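Local coordinates for protein decapping nuclease RAI1 (Candida albicans, PDB 5BUD) that removes the NAD cap and other 5'-end caps or phosphates from RNA, using divalent metal ions, and binds and stimulates the exoribonuclease RAT1, at residues Asn41-Tyr46 / Gly223-Cys228; His242-Lys247 / Val277-Tyr282; Phe24-Asp29 / Gln205-Ile210. All coordinates share one frame; numbering follows the deposited sequence.

The three contacts lie in the PD-(D/E)XK nuclease fold, and neighbouring strands 205-214, 217-228 and 243-250 link them. Strand 217-228 stands between the other two: it pairs with strand 205-214 of interaction 3 and with strand 243-250 of interaction 2. The centres of interactions 1 and 3 are about 9 Å apart, those of 1 and 2 about 10 Å, and those of 2 and 3 about 16 Å. Along the chain the segments of interactions 1 and 3 alternate, and both contacts are complete before interaction 2 begins. Asp226 of interaction 1 bridges two manganese ions. Glu224 shares one with it; Glu245 and Leu246 of interaction 2, with the RNA 5' phosphate, share the other.

Interaction 1 of 3, residues Asn41-Tyr46 / Gly223-Cys228; sequences NSLSYY and GEIDCC. With MN (manganese (II) ion), chain F; MN (manganese (II) ion), chain E.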
loop_
_atom_site.group_PDB
_atom_site.type_symbol
_atom_site.label_atom_id
_atom_site.label_comp_id
_atom_site.label_asym_id
_atom_site.label_seq_id
_atom_site.Cartn_x
_atom_site.Cartn_y
_atom_site.Cartn_z
ATOM N N ASN A 41 -17.707 -6.381 7.970
ATOM C CA ASN A 41 -18.204 -7.598 7.341
ATOM C C ASN A 41 -17.371 -8.078 6.157
ATOM O O ASN A 41 -17.473 -9.237 5.716
ATOM C CB ASN A 41 -19.650 -7.369 6.871
ATOM C CG ASN A 41 -20.581 -7.006 8.016
ATOM O OD1 ASN A 41 -21.477 -6.164 7.866
ATOM N ND2 ASN A 41 -20.355 -7.616 9.179
ATOM N N SER A 42 -16.574 -7.182 5.605
ATOM C CA SER A 42 -15.671 -7.541 4.523
ATOM C C SER A 42 -14.250 -7.929 4.976
ATOM O O SER A 42 -13.403 -8.277 4.136
ATOM C CB SER A 42 -15.571 -6.375 3.539
ATOM O OG SER A 42 -16.801 -6.189 2.907
ATOM N N LEU A 43 -13.981 -7.866 6.269
ATOM C CA LEU A 43 -12.663 -8.308 6.808
ATOM C C LEU A 43 -12.578 -9.849 6.879
ATOM O O LEU A 43 -13.418 -10.491 7.522
ATOM C CB LEU A 43 -12.449 -7.708 8.186
ATOM C CG LEU A 43 -11.128 -7.978 8.930
ATOM C CD1 LEU A 43 -9.908 -7.464 8.191
ATOM C CD2 LEU A 43 -11.176 -7.386 10.309
ATOM N N SER A 44 -11.586 -10.425 6.214
ATOM C CA SER A 44 -11.265 -11.849 6.374
ATOM C C SER A 44 -10.260 -12.109 7.518
ATOM O O SER A 44 -9.605 -11.194 8.017
ATOM C CB SER A 44 -10.749 -12.426 5.057
ATOM O OG SER A 44 -9.397 -11.977 4.775
ATOM N N TYR A 45 -10.127 -13.371 7.894
ATOM C CA TYR A 45 -9.293 -13.799 9.006
ATOM C C TYR A 45 -8.313 -14.846 8.518
ATOM O O TYR A 45 -8.639 -15.658 7.653
ATOM C CB TYR A 45 -10.176 -14.341 10.148
ATOM C CG TYR A 45 -11.070 -13.263 10.690
ATOM C CD1 TYR A 45 -12.282 -12.931 10.054
ATOM C CD2 TYR A 45 -10.664 -12.494 11.769
ATOM C CE1 TYR A 45 -13.069 -11.891 10.533
ATOM C CE2 TYR A 45 -11.429 -11.458 12.244
ATOM C CZ TYR A 45 -12.632 -11.161 11.624
ATOM O OH TYR A 45 -13.344 -10.125 12.122
ATOM N N TYR A 46 -7.098 -14.815 9.058
ATOM C CA TYR A 46 -6.062 -15.745 8.655
ATOM C C TYR A 46 -6.390 -17.135 9.196
ATOM O O TYR A 46 -6.698 -17.270 10.368
ATOM C CB TYR A 46 -4.679 -15.308 9.214
ATOM C CG TYR A 46 -3.575 -16.166 8.694
ATOM C CD1 TYR A 46 -3.158 -16.051 7.385
ATOM C CD2 TYR A 46 -3.000 -17.163 9.479
ATOM C CE1 TYR A 46 -2.157 -16.871 6.872
ATOM C CE2 TYR A 46 -2.004 -17.997 8.966
ATOM C CZ TYR A 46 -1.574 -17.821 7.668
ATOM O OH TYR A 46 -0.599 -18.633 7.110
ATOM N N GLY A 223 -5.172 2.442 3.235
ATOM C CA GLY A 223 -4.515 1.273 2.714
ATOM C C GLY A 223 -5.342 0.029 2.853
ATOM O O GLY A 223 -6.107 -0.143 3.801
ATOM N N GLU A 224 -5.142 -0.855 1.907
ATOM C CA GLU A 224 -5.893 -2.076 1.855
ATOM C C GLU A 224 -5.246 -3.095 2.793
ATOM O O GLU A 224 -4.027 -3.146 2.895
ATOM C CB GLU A 224 -5.968 -2.531 0.415
ATOM C CG GLU A 224 -6.890 -3.695 0.154
ATOM C CD GLU A 224 -6.130 -4.959 -0.177
ATOM O OE1 GLU A 224 -4.884 -4.952 -0.030
ATOM O OE2 GLU A 224 -6.783 -5.942 -0.585
ATOM N N ILE A 225 -6.085 -3.829 3.530
ATOM C CA ILE A 225 -5.645 -4.771 4.568
ATOM C C ILE A 225 -5.945 -6.184 4.099
ATOM O O ILE A 225 -7.051 -6.465 3.638
ATOM C CB ILE A 225 -6.356 -4.472 5.907
ATOM C CG1 ILE A 225 -5.967 -3.095 6.453
ATOM C CG2 ILE A 225 -6.072 -5.564 6.944
ATOM C CD1 ILE A 225 -4.475 -2.937 6.715
ATOM N N ASP A 226 -4.979 -7.090 4.178
ATOM C CA ASP A 226 -5.187 -8.448 3.659
ATOM C C ASP A 226 -6.084 -9.284 4.554
ATOM O O ASP A 226 -6.995 -9.962 4.076
ATOM C CB ASP A 226 -3.869 -9.186 3.447
ATOM C CG ASP A 226 -3.129 -8.701 2.210
ATOM O OD1 ASP A 226 -3.815 -8.130 1.348
ATOM O OD2 ASP A 226 -1.914 -8.963 2.068
ATOM N N CYS A 227 -5.831 -9.252 5.842
ATOM C CA CYS A 227 -6.665 -10.020 6.765
ATOM C C CYS A 227 -6.373 -9.674 8.195
ATOM O O CYS A 227 -5.497 -8.847 8.487
ATOM C CB CYS A 227 -6.538 -11.543 6.523
ATOM S SG CYS A 227 -4.897 -12.269 6.839
ATOM N N CYS A 228 -7.155 -10.297 9.080
ATOM C CA CYS A 228 -7.049 -10.141 10.501
ATOM C C CYS A 228 -6.515 -11.472 11.096
ATOM O O CYS A 228 -6.884 -12.558 10.666
ATOM C CB CYS A 228 -8.409 -9.793 11.066
ATOM S SG CYS A 228 -8.445 -9.578 12.855
HETATM MN MN MN F . -3.239 -6.568 -0.105
HETATM MN MN MN E . -0.561 -8.790 0.442
HETATM O O HOH W 1 -9.780 -8.859 4.463
HETATM O O HOH W 2 -2.215 -4.840 1.492
HETATM O O HOH W 3 -1.439 -10.482 -0.559
#
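The backbones of Tyr45 and Cys228 form a single beta bridge, with Cys228 N bonded to Ser44 O (2.8 Å) and Tyr46 N bonded to Cys228 O (2.8 Å). The bridge lays segment 41-46 across the end of strand 217-228, a metal-bearing strand of the PD-(D/E)XK nuclease fold. The touching parts, 43-46 and 225-228, run about 60° apart, and the CB of Cys228 is directed toward segment 41-46. Its SG is anti to the backbone N (chi1 179°) and lies obliquely to the Tyr45 ring, 3.6 Å from Tyr45 CE2. Leu43 CD2 packs on the same residue, 3.7 Å from Cys228 CB. Cys227 turns its sulfur to Tyr46 instead. Its SG lies at the edge of that ring, near the ring plane, and 3.9 Å from Tyr46 CB. A water accepts a bond from Ser44 N and donates one to Asp226 O, so it joins the loop to the residue before the two cysteines. Leu232 and Pro183 touch the Tyr45 side chain, and Tyr45 also pairs through its backbone with Ile180. Asp226 leaves the backbone away from segment 41-46, and its carboxylate bridges two manganese ions. Its OD1 shares one ion with Glu224 OE1, which binds at 2.3 Å, while Asp226 OD2 holds the other ion at 2.1 Å.

Interaction 2 of 3, residues His242-Lys247 / Val277-Tyr282; sequences HYVELK and VTKIIY. With MN (manganese (II) ion), chain E; nucleotides of chain C.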
loop_
_atom_site.group_PDB
_atom_site.type_symbol
_atom_site.label_atom_id
_atom_site.label_comp_id
_atom_site.label_asym_id
_atom_site.label_seq_id
_atom_site.Cartn_x
_atom_site.Cartn_y
_atom_site.Cartn_z
ATOM N N HIS A 242 -4.048 -6.122 15.120
ATOM C CA HIS A 242 -4.486 -7.442 14.705
ATOM C C HIS A 242 -4.487 -7.707 13.197
ATOM O O HIS A 242 -4.851 -8.800 12.763
ATOM C CB HIS A 242 -5.864 -7.722 15.331
ATOM C CG HIS A 242 -5.786 -7.945 16.800
ATOM N ND1 HIS A 242 -5.772 -9.201 17.353
ATOM C CD2 HIS A 242 -5.603 -7.080 17.819
ATOM C CE1 HIS A 242 -5.603 -9.098 18.661
ATOM N NE2 HIS A 242 -5.512 -7.819 18.966
ATOM N N TYR A 243 -4.058 -6.726 12.408
ATOM C CA TYR A 243 -4.016 -6.879 10.957
ATOM C C TYR A 243 -2.760 -7.619 10.486
ATOM O O TYR A 243 -1.734 -7.610 11.167
ATOM C CB TYR A 243 -4.101 -5.511 10.269
ATOM C CG TYR A 243 -5.425 -4.772 10.415
ATOM C CD1 TYR A 243 -6.616 -5.439 10.599
ATOM C CD2 TYR A 243 -5.470 -3.395 10.296
ATOM C CE1 TYR A 243 -7.826 -4.739 10.702
ATOM C CE2 TYR A 243 -6.658 -2.697 10.392
ATOM C CZ TYR A 243 -7.837 -3.377 10.607
ATOM O OH TYR A 243 -9.018 -2.666 10.702
ATOM N N VAL A 244 -2.882 -8.260 9.326
ATOM C CA VAL A 244 -1.838 -9.066 8.719
ATOM C C VAL A 244 -1.737 -8.722 7.245
ATOM O O VAL A 244 -2.783 -8.494 6.536
ATOM C CB VAL A 244 -2.154 -10.571 8.833
ATOM C CG1 VAL A 244 -1.051 -11.403 8.234
ATOM C CG2 VAL A 244 -2.412 -10.971 10.277
ATOM N N GLU A 245 -0.492 -8.698 6.776
ATOM C CA GLU A 245 -0.153 -8.595 5.365
ATOM C C GLU A 245 0.345 -9.918 4.848
ATOM O O GLU A 245 1.243 -10.551 5.455
ATOM C CB GLU A 245 0.922 -7.518 5.162
ATOM C CG GLU A 245 1.422 -7.315 3.744
ATOM C CD GLU A 245 0.370 -6.866 2.744
ATOM O OE1 GLU A 245 0.495 -7.319 1.577
ATOM O OE2 GLU A 245 -0.542 -6.052 3.098
ATOM N N LEU A 246 -0.217 -10.332 3.718
ATOM C CA LEU A 246 0.178 -11.565 3.059
ATOM C C LEU A 246 1.084 -11.282 1.879
ATOM O O LEU A 246 0.918 -10.289 1.173
ATOM C CB LEU A 246 -1.068 -12.378 2.608
ATOM C CG LEU A 246 -2.014 -12.702 3.763
ATOM C CD1 LEU A 246 -3.203 -13.507 3.262
ATOM C CD2 LEU A 246 -1.341 -13.517 4.874
ATOM N N LYS A 247 2.060 -12.150 1.677
ATOM C CA LYS A 247 2.946 -12.087 0.503
ATOM C C LYS A 247 3.245 -13.495 0.066
ATOM O O LYS A 247 3.127 -14.437 0.856
ATOM C CB LYS A 247 4.292 -11.399 0.862
ATOM C CG LYS A 247 4.185 -9.985 1.403
ATOM C CD LYS A 247 3.855 -9.015 0.300
ATOM C CE LYS A 247 3.829 -7.593 0.803
ATOM N NZ LYS A 247 3.063 -6.785 -0.182
ATOM N N VAL A 277 0.738 -2.198 10.619
ATOM C CA VAL A 277 0.518 -3.634 10.511
ATOM C C VAL A 277 1.735 -4.378 11.107
ATOM O O VAL A 277 2.874 -4.160 10.672
ATOM C CB VAL A 277 0.309 -4.013 9.051
ATOM C CG1 VAL A 277 0.294 -5.519 8.896
ATOM C CG2 VAL A 277 -1.003 -3.369 8.511
ATOM N N THR A 278 1.487 -5.268 12.066
ATOM C CA THR A 278 2.557 -5.845 12.901
ATOM C C THR A 278 2.975 -7.252 12.453
ATOM O O THR A 278 3.943 -7.801 12.958
ATOM C CB THR A 278 2.145 -5.931 14.392
ATOM O OG1 THR A 278 1.052 -6.846 14.557
ATOM C CG2 THR A 278 1.778 -4.585 14.907
ATOM N N LYS A 279 2.232 -7.833 11.507
ATOM C CA LYS A 279 2.489 -9.210 11.076
ATOM C C LYS A 279 2.534 -9.290 9.543
ATOM O O LYS A 279 1.596 -8.810 8.844
ATOM C CB LYS A 279 1.403 -10.147 11.646
ATOM C CG LYS A 279 1.521 -10.447 13.131
ATOM C CD LYS A 279 0.487 -11.479 13.579
ATOM C CE LYS A 279 0.699 -11.923 15.021
ATOM N NZ LYS A 279 0.661 -10.757 15.913
ATOM N N ILE A 280 3.603 -9.897 9.024
ATOM C CA ILE A 280 3.749 -10.218 7.601
ATOM C C ILE A 280 3.971 -11.702 7.411
ATOM O O ILE A 280 4.902 -12.284 7.995
ATOM C CB ILE A 280 4.953 -9.462 6.978
ATOM C CG1 ILE A 280 4.835 -7.993 7.287
ATOM C CG2 ILE A 280 5.040 -9.745 5.492
ATOM C CD1 ILE A 280 6.014 -7.138 6.908
ATOM N N ILE A 281 3.121 -12.344 6.612
ATOM C CA ILE A 281 3.184 -13.797 6.423
ATOM C C ILE A 281 3.565 -14.038 4.969
ATOM O O ILE A 281 2.887 -13.570 4.050
ATOM C CB ILE A 281 1.845 -14.473 6.779
ATOM C CG1 ILE A 281 1.564 -14.253 8.260
ATOM C CG2 ILE A 281 1.841 -15.948 6.430
ATOM C CD1 ILE A 281 0.354 -14.941 8.827
ATOM N N TYR A 282 4.649 -14.762 4.771
ATOM C CA TYR A 282 5.088 -15.182 3.451
ATOM C C TYR A 282 4.697 -16.617 3.167
ATOM O O TYR A 282 4.946 -17.532 3.968
ATOM C CB TYR A 282 6.615 -15.013 3.295
ATOM C CG TYR A 282 7.009 -13.651 2.813
ATOM C CD1 TYR A 282 7.082 -12.593 3.691
ATOM C CD2 TYR A 282 7.323 -13.417 1.465
ATOM C CE1 TYR A 282 7.459 -11.342 3.265
ATOM C CE2 TYR A 282 7.660 -12.150 1.036
ATOM C CZ TYR A 282 7.718 -11.125 1.955
ATOM O OH TYR A 282 8.070 -9.862 1.596
HETATM MN MN MN E . -0.561 -8.790 0.442
ATOM O OP3 U C 1 0.479 -5.684 -1.955
ATOM P P U C 1 -0.111 -7.039 -1.775
ATOM O OP1 U C 1 0.896 -8.038 -1.305
ATOM O OP2 U C 1 -1.407 -6.989 -1.012
ATOM O "O5'" U C 1 -0.496 -7.430 -3.280
ATOM C "C5'" U C 1 -1.498 -8.432 -3.510
ATOM C "C4'" U C 1 -1.205 -9.238 -4.756
ATOM O "O4'" U C 1 -1.576 -8.472 -5.930
ATOM C "C3'" U C 1 0.241 -9.641 -5.022
ATOM O "O3'" U C 1 0.602 -10.778 -4.244
ATOM C "C2'" U C 1 0.167 -9.965 -6.510
ATOM O "O2'" U C 1 -0.508 -11.174 -6.779
ATOM C "C1'" U C 1 -0.747 -8.844 -7.013
ATOM N N1 U C 1 -0.022 -7.657 -7.489
ATOM C C2 U C 1 0.488 -7.716 -8.769
ATOM O O2 U C 1 0.343 -8.682 -9.490
ATOM N N3 U C 1 1.144 -6.585 -9.181
ATOM C C4 U C 1 1.356 -5.431 -8.456
ATOM O O4 U C 1 1.973 -4.499 -8.970
ATOM C C5 U C 1 0.813 -5.452 -7.132
ATOM C C6 U C 1 0.165 -6.541 -6.701
ATOM P P U C 2 2.149 -11.118 -3.887
ATOM O OP1 U C 2 2.164 -12.429 -3.174
ATOM O OP2 U C 2 2.742 -9.937 -3.220
ATOM O "O5'" U C 2 2.884 -11.218 -5.295
ATOM C "C5'" U C 2 2.720 -12.326 -6.196
ATOM C "C4'" U C 2 3.363 -12.028 -7.537
ATOM O "O4'" U C 2 2.794 -10.829 -8.133
ATOM C "C3'" U C 2 4.858 -11.752 -7.552
ATOM O "O3'" U C 2 5.558 -12.982 -7.418
ATOM C "C2'" U C 2 5.003 -11.086 -8.912
ATOM O "O2'" U C 2 4.851 -11.997 -9.985
ATOM C "C1'" U C 2 3.777 -10.177 -8.918
ATOM N N1 U C 2 4.012 -8.829 -8.372
ATOM C C2 U C 2 4.582 -7.892 -9.221
ATOM O O2 U C 2 4.900 -8.146 -10.371
ATOM N N3 U C 2 4.783 -6.655 -8.661
ATOM C C4 U C 2 4.475 -6.260 -7.373
ATOM O O4 U C 2 4.698 -5.103 -7.026
ATOM C C5 U C 2 3.878 -7.280 -6.565
ATOM C C6 U C 2 3.666 -8.497 -7.082
HETATM O O HOH W 4 -0.984 -5.806 13.144
HETATM O O HOH W 5 -0.938 -8.573 13.699
HETATM O O HOH W 3 -1.439 -10.482 -0.559
#
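Glu245 pairs with Ile280, and Lys247 with Tyr282, on parallel neighbouring strands of the PD-(D/E)XK nuclease fold. Glu245, Leu246 and Lys247 form part of the active site. Glu245 OE1 and the Leu246 carbonyl O both bind one manganese ion, OE1 at 2.1 Å. The same ion takes OP1 and OP2 of U1 of chain C, a water and Asp226. Lys247 NZ donates to U1 OP1 of chain C at 2.7 Å and forms a salt bridge with Glu245 OE1. It meets that oxygen from above the carboxylate plane, 48° out of it. One lysine therefore touches both the 5' phosphate and a metal ligand. Gln271, from helix 255-275, accepts a further bond from NZ.

Behind this first shell, the neighbouring strand fixes the backbone. Glu245 N bonds to Lys279 O at 2.9 Å in a nearly straight line (175° at the hydrogen). Ile281 N bonds to Glu245 O, and Lys247 N to Ile281 O. Glu245 is thus held through both its N and its O. Leu246 and Ile281 lie side by side on one face of the sheet, with Leu246 CD2 3.8 Å from Ile281 CB. Val244 CG1 meets Ile281 CD1 on that face.

Glu245, Lys247, Ile280 and Tyr282 occupy the other face, where helix 255-275 packs. Phe261 meets the Tyr282 ring edge-to-face. The lysine chain bends at chi2 (-74°) on its way to the phosphate. At its base, Lys247 CB sits over a face of the Tyr282 ring in a CH-pi contact, 3.5 Å from Tyr282 CE2.

Interaction 3 of 3, residues Phe24-Asp29 / Gln205-Ile210; sequences FSYARD and QYLSVI
Arg28 and Gln205 pair at one end of an antiparallel strand contact, where Arg28 N bonds to Gln205 O (2.8 Å) and Gln205 N to Arg28 O. Gln205 can be followed outward. Its CB lies 4.0 Å from Arg28 CB, and CG passes Arg28 NH2 and NE. Its CD lies 3.5 Å from Arg28 CZ. OE1 then rests over the centre of one guanidinium face, and NE2 comes to 3.5 Å from Arg28 NH2. The amide and guanidinium planes are only 7° apart and stack. Arg28 NE bonds instead to Tyr203 O, and NH1 to Asn74.

Two aromatic rings continue this face. Leu207 CB lies over the Tyr26 ring, and Val209 CG2 meets that ring at its edge. Val209 CB sits over one face of the Phe24 ring, toward its rim. Chi1 of Phe24 (61°) puts CG between the backbone N and the carbonyl carbon, and the ring lies alongside Val209.

Strand 205-214 lies between strands 21-28 and 217-228 in this PD-(D/E)XK nuclease. Strand 34-35 flanks the other edge of strand 21-28, and helix 78-92 packs on Phe24, Tyr26 and Val209 through Leu81 and Ala84.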
loop_
_atom_site.group_PDB
_atom_site.type_symbol
_atom_site.label_atom_id
_atom_site.label_comp_id
_atom_site.label_asym_id
_atom_site.label_seq_id
_atom_site.Cartn_x
_atom_site.Cartn_y
_atom_site.Cartn_z
ATOM N N PHE A 24 -11.214 4.869 10.717
ATOM C CA PHE A 24 -12.366 4.111 10.264
ATOM C C PHE A 24 -11.924 3.186 9.142
ATOM O O PHE A 24 -10.743 3.159 8.795
ATOM C CB PHE A 24 -13.483 5.066 9.758
ATOM C CG PHE A 24 -13.055 5.932 8.593
ATOM C CD1 PHE A 24 -12.488 7.157 8.808
ATOM C CD2 PHE A 24 -13.197 5.486 7.298
ATOM C CE1 PHE A 24 -12.064 7.936 7.765
ATOM C CE2 PHE A 24 -12.790 6.270 6.228
ATOM C CZ PHE A 24 -12.211 7.491 6.463
ATOM N N SER A 25 -12.885 2.458 8.566
ATOM C CA SER A 25 -12.659 1.609 7.432
ATOM C C SER A 25 -13.808 1.699 6.454
ATOM O O SER A 25 -14.878 2.193 6.790
ATOM C CB SER A 25 -12.543 0.163 7.879
ATOM O OG SER A 25 -13.690 -0.198 8.610
ATOM N N TYR A 26 -13.573 1.169 5.263
ATOM C CA TYR A 26 -14.587 1.013 4.252
ATOM C C TYR A 26 -14.116 -0.152 3.382
ATOM O O TYR A 26 -13.079 -0.758 3.687
ATOM C CB TYR A 26 -14.805 2.336 3.491
ATOM C CG TYR A 26 -13.664 2.890 2.677
ATOM C CD1 TYR A 26 -12.563 3.466 3.277
ATOM C CD2 TYR A 26 -13.707 2.878 1.294
ATOM C CE1 TYR A 26 -11.515 4.001 2.537
ATOM C CE2 TYR A 26 -12.669 3.401 0.540
ATOM C CZ TYR A 26 -11.570 3.963 1.169
ATOM O OH TYR A 26 -10.559 4.473 0.393
ATOM N N ALA A 27 -14.855 -0.482 2.323
ATOM C CA ALA A 27 -14.605 -1.699 1.604
ATOM C C ALA A 27 -14.962 -1.544 0.140
ATOM O O ALA A 27 -15.654 -0.586 -0.236
ATOM C CB ALA A 27 -15.409 -2.835 2.246
ATOM N N ARG A 28 -14.472 -2.468 -0.679
ATOM C CA ARG A 28 -14.925 -2.610 -2.060
ATOM C C ARG A 28 -15.517 -3.996 -2.229
ATOM O O ARG A 28 -14.892 -4.977 -1.825
ATOM C CB ARG A 28 -13.777 -2.418 -3.024
ATOM C CG ARG A 28 -14.236 -2.084 -4.432
ATOM C CD ARG A 28 -13.058 -1.634 -5.272
ATOM N NE ARG A 28 -12.172 -2.757 -5.542
ATOM C CZ ARG A 28 -11.056 -2.676 -6.241
ATOM N NH1 ARG A 28 -10.690 -1.525 -6.780
ATOM N NH2 ARG A 28 -10.312 -3.752 -6.412
ATOM N N ASP A 29 -16.722 -4.090 -2.796
ATOM C CA ASP A 29 -17.379 -5.392 -2.948
ATOM C C ASP A 29 -16.934 -6.103 -4.210
ATOM O O ASP A 29 -16.127 -5.587 -4.986
ATOM C CB ASP A 29 -18.920 -5.304 -2.788
ATOM C CG ASP A 29 -19.644 -4.673 -3.989
ATOM O OD1 ASP A 29 -19.097 -4.599 -5.107
ATOM O OD2 ASP A 29 -20.806 -4.262 -3.779
ATOM N N GLN A 205 -12.068 -5.838 -1.391
ATOM C CA GLN A 205 -11.017 -5.171 -0.629
ATOM C C GLN A 205 -11.582 -4.640 0.675
ATOM O O GLN A 205 -12.735 -4.195 0.728
ATOM C CB GLN A 205 -10.501 -3.930 -1.355
ATOM C CG GLN A 205 -9.873 -4.103 -2.707
ATOM C CD GLN A 205 -9.356 -2.759 -3.223
ATOM O OE1 GLN A 205 -10.042 -1.720 -3.117
ATOM N NE2 GLN A 205 -8.155 -2.767 -3.771
ATOM N N TYR A 206 -10.751 -4.649 1.710
ATOM C CA TYR A 206 -11.041 -3.991 2.950
ATOM C C TYR A 206 -9.988 -2.912 3.157
ATOM O O TYR A 206 -8.773 -3.211 3.169
ATOM C CB TYR A 206 -10.979 -4.987 4.074
ATOM C CG TYR A 206 -11.214 -4.422 5.447
ATOM C CD1 TYR A 206 -12.497 -4.207 5.944
ATOM C CD2 TYR A 206 -10.154 -4.131 6.268
ATOM C CE1 TYR A 206 -12.688 -3.694 7.231
ATOM C CE2 TYR A 206 -10.338 -3.637 7.532
ATOM C CZ TYR A 206 -11.593 -3.444 8.018
ATOM O OH TYR A 206 -11.684 -2.927 9.298
ATOM N N LEU A 207 -10.443 -1.675 3.325
ATOM C CA LEU A 207 -9.544 -0.554 3.463
ATOM C C LEU A 207 -9.625 0.104 4.820
ATOM O O LEU A 207 -10.703 0.503 5.282
ATOM C CB LEU A 207 -9.778 0.485 2.363
ATOM C CG LEU A 207 -9.590 -0.097 0.954
ATOM C CD1 LEU A 207 -10.947 -0.420 0.359
ATOM C CD2 LEU A 207 -8.842 0.874 0.056
ATOM N N SER A 208 -8.454 0.261 5.428
ATOM C CA SER A 208 -8.302 0.974 6.664
ATOM C C SER A 208 -7.819 2.378 6.341
ATOM O O SER A 208 -6.947 2.581 5.490
ATOM C CB SER A 208 -7.258 0.278 7.529
ATOM O OG SER A 208 -7.158 0.837 8.812
ATOM N N VAL A 209 -8.375 3.341 7.048
ATOM C CA VAL A 209 -7.882 4.692 7.046
ATOM C C VAL A 209 -7.348 4.986 8.425
ATOM O O VAL A 209 -8.076 4.905 9.424
ATOM C CB VAL A 209 -8.970 5.703 6.660
ATOM C CG1 VAL A 209 -8.426 7.114 6.717
ATOM C CG2 VAL A 209 -9.429 5.419 5.252
ATOM N N ILE A 210 -6.064 5.348 8.469
ATOM C CA ILE A 210 -5.363 5.529 9.729
ATOM C C ILE A 210 -4.800 6.933 9.818
ATOM O O ILE A 210 -4.551 7.582 8.801
ATOM C CB ILE A 210 -4.208 4.513 9.889
ATOM C CG1 ILE A 210 -3.110 4.730 8.842
ATOM C CG2 ILE A 210 -4.731 3.089 9.751
ATOM C CD1 ILE A 210 -1.752 4.448 9.398
#